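Local coordinates for endonuclease III (Geobacillus stearothermophilus, PDB 1ORN), which is a DNA-repair glycosylase with a [4Fe-4S] cluster that forms a covalent intermediate with DNA and probably removes oxidised pyrimidines, at residues 35-38 with 39-43. Sequence-based numbering, arbitrary orientation.
Sequences ELLI and AVVLS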
loop_
_atom_site.group_PDB
_atom_site.type_symbol
_atom_site.label_atom_id
_atom_site.label_comp_id
_atom_site.label_asym_id
_atom_site.label_seq_id
_atom_site.Cartn_x
_atom_site.Cartn_y
_atom_site.Cartn_z
ATOM N N GLU C 35 10.571 -2.292 -11.012
ATOM C CA GLU C 35 9.739 -1.117 -11.243
ATOM C C GLU C 35 8.680 -1.030 -10.150
ATOM O O GLU C 35 8.329 0.065 -9.715
ATOM C CB GLU C 35 9.052 -1.180 -12.612
ATOM C CG GLU C 35 9.957 -0.815 -13.771
ATOM C CD GLU C 35 9.214 -0.781 -15.096
ATOM O OE1 GLU C 35 9.865 -0.519 -16.126
ATOM O OE2 GLU C 35 7.986 -1.012 -15.107
ATOM N N LEU C 36 8.169 -2.173 -9.700
ATOM C CA LEU C 36 7.156 -2.137 -8.645
ATOM C C LEU C 36 7.779 -1.570 -7.371
ATOM O O LEU C 36 7.197 -0.703 -6.726
ATOM C CB LEU C 36 6.600 -3.529 -8.336
ATOM C CG LEU C 36 5.574 -3.566 -7.190
ATOM C CD1 LEU C 36 4.366 -2.697 -7.519
ATOM C CD2 LEU C 36 5.142 -5.004 -6.925
ATOM N N LEU C 37 8.955 -2.074 -7.012
ATOM C CA LEU C 37 9.628 -1.605 -5.797
ATOM C C LEU C 37 9.810 -0.096 -5.807
ATOM O O LEU C 37 9.490 0.580 -4.824
ATOM C CB LEU C 37 10.988 -2.288 -5.636
ATOM C CG LEU C 37 11.824 -1.832 -4.426
ATOM C CD1 LEU C 37 11.061 -2.104 -3.136
ATOM C CD2 LEU C 37 13.150 -2.569 -4.429
ATOM N N ILE C 38 10.329 0.448 -6.905
ATOM C CA ILE C 38 10.532 1.893 -6.975
ATOM C C ILE C 38 9.197 2.625 -6.864
ATOM O O ILE C 38 9.067 3.607 -6.126
ATOM C CB ILE C 38 11.206 2.324 -8.298
ATOM C CG1 ILE C 38 12.609 1.713 -8.395
ATOM C CG2 ILE C 38 11.256 3.855 -8.381
ATOM C CD1 ILE C 38 13.535 2.114 -7.266
ATOM N N ALA C 39 8.202 2.140 -7.600
ATOM C CA ALA C 39 6.886 2.762 -7.583
ATOM C C ALA C 39 6.241 2.806 -6.193
ATOM O O ALA C 39 5.668 3.824 -5.801
ATOM C CB ALA C 39 5.958 2.046 -8.569
ATOM N N VAL C 40 6.349 1.713 -5.444
ATOM C CA VAL C 40 5.751 1.658 -4.117
ATOM C C VAL C 40 6.501 2.575 -3.154
ATOM O O VAL C 40 5.887 3.214 -2.307
ATOM C CB VAL C 40 5.722 0.209 -3.581
ATOM C CG1 VAL C 40 5.099 0.168 -2.184
ATOM C CG2 VAL C 40 4.886 -0.657 -4.523
ATOM N N VAL C 41 7.817 2.657 -3.303
ATOM C CA VAL C 41 8.605 3.542 -2.437
ATOM C C VAL C 41 8.141 4.984 -2.674
ATOM O O VAL C 41 7.954 5.756 -1.727
ATOM C CB VAL C 41 10.122 3.437 -2.740
ATOM C CG1 VAL C 41 10.883 4.603 -2.091
ATOM C CG2 VAL C 41 10.659 2.114 -2.186
ATOM N N LEU C 42 7.941 5.332 -3.941
ATOM C CA LEU C 42 7.490 6.678 -4.300
ATOM C C LEU C 42 6.049 6.929 -3.838
ATOM O O LEU C 42 5.668 8.071 -3.559
ATOM C CB LEU C 42 7.581 6.882 -5.825
ATOM C CG LEU C 42 8.970 6.913 -6.478
ATOM C CD1 LEU C 42 8.819 7.093 -7.984
ATOM C CD2 LEU C 42 9.796 8.060 -5.890
ATOM N N SER C 43 5.265 5.854 -3.757
ATOM C CA SER C 43 3.857 5.898 -3.362
ATOM C C SER C 43 3.564 6.357 -1.934
ATOM O O SER C 43 2.441 6.763 -1.629
ATOM C CB SER C 43 3.229 4.511 -3.582
ATOM O OG SER C 43 1.878 4.471 -3.165
#
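From Glu35 to Leu42 the backbone makes four successive i to i+4 alpha-helical hydrogen bonds, the N-H groups of Ala39, Val40, Val41 and Leu42 reaching the carbonyls of Glu35, Leu36, Leu37 and Ile38. Helix 33-43 is a buried helix of the all-helical HhH-GPD glycosylase fold, and it illustrates how one turn's spacing pairs side chains on several faces at once. On one face Leu36 and Val40 run alongside each other in the same direction; chi1 of 177° puts CG of Leu36 anti to its N, and chi2 near 60° then carries CD1 to 3.7 Å from CG2 of Val40, and the pair packs against helix 123-134. Ile38 and Leu42 form a second such pair, CG2 of Ile38 lying 4.1 Å from CD1 of Leu42, where Ile93 of helix 86-103 meets both. Leu37 and Val41 touch more loosely, CD1 to CG2 at 4.3 Å, and share Leu96 as a neighbour. The carboxylate of Glu35 is instead engaged through OE1 in a salt bridge with Arg31. The valines also lay a methyl against the carbonyl one turn back: CG2 of Val40, set beside its own backbone N, sits 3.2 Å from the O of Leu36.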